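Local coordinates for protein group 3 allergen SMIPP-S YvT004A06 (Sarcoptes scabiei type hominis, PDB 3H7T) that is an inactivated serine protease paralogue of the scabies mite, with a trypsin-like fold but probably without the proteolytic activity its family is generally assigned, at residues Y86-T91 with K225-G230. Residues are numbered along the deposited sequence; the frame is centred on the assembly and turned at random.
Sequences YAVIET and KDIISG
Tyr86 and Val88 meet Ile227 where the C-terminal helix 221-228 of this trypsin-like fold packs against the outside of the first, six-stranded beta-barrel. Tyr86 stands just before strand 87-91, and the edge of its ring faces the helix: CE1 lies 4.5 Å from CD1 of Ile227, which sits near the ring plane. The same tyrosine touches Asp223 and Ile224 one turn earlier and meets the ring of Tyr220 with the planes at about 45°. On the strand side Val88, which the alternation of the strand places facing the helix, makes the main contact. With CG1 anti to the backbone N (chi1 176°), its two methyls each meet a different branch of Ile227: CG1 rests 3.8 Å from Ile227 CG2, while CG2 lies 3.8 Å from Ile227 CD1. The two side chains run antiparallel, flank to flank rather than end to end, and the contact is purely apolar and buried. Tyr73 and Val75 also pack on Ile227, and the hydroxyl of Tyr73 is hydrogen-bonded to OE1 of Glu90, further along the strand. Past Ile227 the helix ends in a Schellman motif, with Gly230 at positive phi (80°) and its N bonded to Ile227 O. In this last turn the carbonyl O of Lys225 accepts from both Ser229 N, at 3.0 Å, and Ser229 OG, at 2.7 Å, the two donors approaching from opposite faces of the carbonyl plane.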
ATOM      1  N   TYR A  86       0.188  -7.302  -4.821  1.00 21.84           N
ATOM      2  CA  TYR A  86      -0.648  -7.178  -3.628  1.00 21.80           C
ATOM      3  C   TYR A  86      -0.677  -8.486  -2.844  1.00 22.98           C
ATOM      4  O   TYR A  86      -0.467  -9.573  -3.402  1.00 23.24           O
ATOM      5  CB  TYR A  86      -2.066  -6.724  -3.988  1.00 22.34           C
ATOM      6  CG  TYR A  86      -2.842  -7.745  -4.805  1.00 24.65           C
ATOM      7  CD1 TYR A  86      -3.798  -8.559  -4.207  1.00 26.97           C
ATOM      8  CD2 TYR A  86      -2.613  -7.892  -6.172  1.00 23.78           C
ATOM      9  CE1 TYR A  86      -4.511  -9.502  -4.950  1.00 28.54           C
ATOM     10  CE2 TYR A  86      -3.312  -8.834  -6.923  1.00 25.76           C
ATOM     11  CZ  TYR A  86      -4.264  -9.631  -6.303  1.00 27.28           C
ATOM     12  OH  TYR A  86      -4.964 -10.562  -7.034  1.00 29.76           O
ATOM     13  N   ALA A  87      -0.902  -8.374  -1.538  1.00 23.70           N
ATOM     14  CA  ALA A  87      -1.134  -9.559  -0.715  1.00 24.16           C
ATOM     15  C   ALA A  87      -2.231  -9.298   0.289  1.00 24.23           C
ATOM     16  O   ALA A  87      -2.400  -8.173   0.763  1.00 23.93           O
ATOM     17  CB  ALA A  87       0.134  -9.996  -0.013  1.00 23.44           C
ATOM     18  N   VAL A  88      -2.987 -10.340   0.605  1.00 24.72           N
ATOM     19  CA  VAL A  88      -4.006 -10.225   1.627  1.00 25.48           C
ATOM     20  C   VAL A  88      -3.599 -11.060   2.822  1.00 26.03           C
ATOM     21  O   VAL A  88      -3.230 -12.231   2.693  1.00 26.60           O
ATOM     22  CB  VAL A  88      -5.410 -10.601   1.114  1.00 25.65           C
ATOM     23  CG1 VAL A  88      -6.420 -10.559   2.251  1.00 24.06           C
ATOM     24  CG2 VAL A  88      -5.826  -9.656  -0.009  1.00 26.06           C
ATOM     25  N   ILE A  89      -3.647 -10.427   3.983  1.00 25.97           N
ATOM     26  CA  ILE A  89      -3.262 -11.062   5.224  1.00 27.48           C
ATOM     27  C   ILE A  89      -4.513 -11.301   6.050  1.00 28.15           C
ATOM     28  O   ILE A  89      -5.309 -10.385   6.269  1.00 27.56           O
ATOM     29  CB  ILE A  89      -2.246 -10.191   6.013  1.00 27.11           C
ATOM     30  CG1 ILE A  89      -0.982  -9.949   5.174  1.00 28.78           C
ATOM     31  CG2 ILE A  89      -1.889 -10.857   7.343  1.00 31.44           C
ATOM     32  CD1 ILE A  89      -0.059  -8.831   5.709  1.00 28.06           C
ATOM     33  N   GLU A  90      -4.701 -12.545   6.477  1.00 30.09           N
ATOM     34  CA  GLU A  90      -5.747 -12.861   7.443  1.00 31.40           C
ATOM     35  C   GLU A  90      -5.128 -12.877   8.837  1.00 31.37           C
ATOM     36  O   GLU A  90      -4.075 -13.479   9.042  1.00 31.60           O
ATOM     37  CB  GLU A  90      -6.415 -14.203   7.117  1.00 31.88           C
ATOM     38  CG  GLU A  90      -7.517 -14.589   8.097  1.00 34.42           C
ATOM     39  CD  GLU A  90      -8.230 -15.882   7.734  1.00 40.87           C
ATOM     40  OE1 GLU A  90      -7.921 -16.489   6.683  1.00 41.87           O
ATOM     41  OE2 GLU A  90      -9.121 -16.284   8.507  1.00 44.41           O
ATOM     42  N   THR A  91      -5.776 -12.205   9.785  1.00 32.38           N
ATOM     43  CA  THR A  91      -5.268 -12.122  11.157  1.00 33.83           C
ATOM     44  C   THR A  91      -5.639 -13.354  11.982  1.00 35.63           C
ATOM     45  O   THR A  91      -6.624 -14.048  11.681  1.00 35.38           O
ATOM     46  CB  THR A  91      -5.735 -10.828  11.875  1.00 34.02           C
ATOM     47  OG1 THR A  91      -7.168 -10.765  11.904  1.00 32.15           O
ATOM     48  CG2 THR A  91      -5.194  -9.598  11.165  1.00 34.13           C
ATOM     49  N   LYS A 225     -12.079 -10.140  -3.458  1.00 32.46           N
ATOM     50  CA  LYS A 225     -13.342 -10.690  -2.970  1.00 33.36           C
ATOM     51  C   LYS A 225     -13.352 -12.223  -2.973  1.00 33.40           C
ATOM     52  O   LYS A 225     -14.001 -12.839  -2.128  1.00 33.69           O
ATOM     53  CB  LYS A 225     -14.523 -10.113  -3.757  1.00 33.58           C
ATOM     54  CG  LYS A 225     -14.799  -8.658  -3.409  1.00 36.60           C
ATOM     55  CD  LYS A 225     -15.931  -8.063  -4.230  1.00 40.30           C
ATOM     56  CE  LYS A 225     -16.336  -6.710  -3.657  1.00 42.21           C
ATOM     57  NZ  LYS A 225     -17.347  -6.008  -4.489  1.00 46.98           N
ATOM     58  N   ASP A 226     -12.623 -12.825  -3.914  1.00 33.23           N
ATOM     59  CA  ASP A 226     -12.421 -14.278  -3.941  1.00 32.60           C
ATOM     60  C   ASP A 226     -11.633 -14.764  -2.727  1.00 32.12           C
ATOM     61  O   ASP A 226     -11.961 -15.803  -2.148  1.00 31.61           O
ATOM     62  CB  ASP A 226     -11.677 -14.700  -5.209  1.00 32.23           C
ATOM     63  CG  ASP A 226     -12.583 -14.785  -6.432  1.00 35.15           C
ATOM     64  OD1 ASP A 226     -13.805 -14.543  -6.320  1.00 32.68           O
ATOM     65  OD2 ASP A 226     -12.052 -15.087  -7.519  1.00 37.29           O
ATOM     66  N   ILE A 227     -10.579 -14.022  -2.381  1.00 30.55           N
ATOM     67  CA  ILE A 227      -9.747 -14.333  -1.232  1.00 29.62           C
ATOM     68  C   ILE A 227     -10.594 -14.294   0.036  1.00 29.50           C
ATOM     69  O   ILE A 227     -10.565 -15.238   0.829  1.00 28.47           O
ATOM     70  CB  ILE A 227      -8.539 -13.354  -1.094  1.00 28.83           C
ATOM     71  CG1 ILE A 227      -7.462 -13.667  -2.138  1.00 26.87           C
ATOM     72  CG2 ILE A 227      -7.938 -13.448   0.296  1.00 27.54           C
ATOM     73  CD1 ILE A 227      -6.417 -12.571  -2.303  1.00 28.52           C
ATOM     74  N   ILE A 228     -11.356 -13.211   0.194  1.00 30.09           N
ATOM     75  CA  ILE A 228     -12.180 -12.985   1.377  1.00 32.43           C
ATOM     76  C   ILE A 228     -13.323 -14.007   1.487  1.00 33.84           C
ATOM     77  O   ILE A 228     -13.749 -14.334   2.591  1.00 34.83           O
ATOM     78  CB  ILE A 228     -12.715 -11.522   1.431  1.00 32.99           C
ATOM     79  CG1 ILE A 228     -11.552 -10.539   1.623  1.00 34.39           C
ATOM     80  CG2 ILE A 228     -13.749 -11.344   2.558  1.00 34.85           C
ATOM     81  CD1 ILE A 228     -11.868  -9.105   1.224  1.00 37.79           C
ATOM     82  N   SER A 229     -13.792 -14.517   0.349  1.00 33.90           N
ATOM     83  CA  SER A 229     -14.847 -15.540   0.327  1.00 35.25           C
ATOM     84  C   SER A 229     -14.307 -16.947   0.571  1.00 36.02           C
ATOM     85  O   SER A 229     -15.074 -17.912   0.620  1.00 36.60           O
ATOM     86  CB  SER A 229     -15.599 -15.509  -1.006  1.00 34.68           C
ATOM     87  OG  SER A 229     -16.174 -14.236  -1.237  1.00 37.21           O
ATOM     88  N   GLY A 230     -12.987 -17.063   0.702  1.00 36.00           N
ATOM     89  CA  GLY A 230     -12.351 -18.349   0.967  1.00 35.76           C
ATOM     90  C   GLY A 230     -12.184 -19.209  -0.270  1.00 36.02           C
ATOM     91  O   GLY A 230     -12.033 -20.422  -0.167  1.00 36.07           O
TER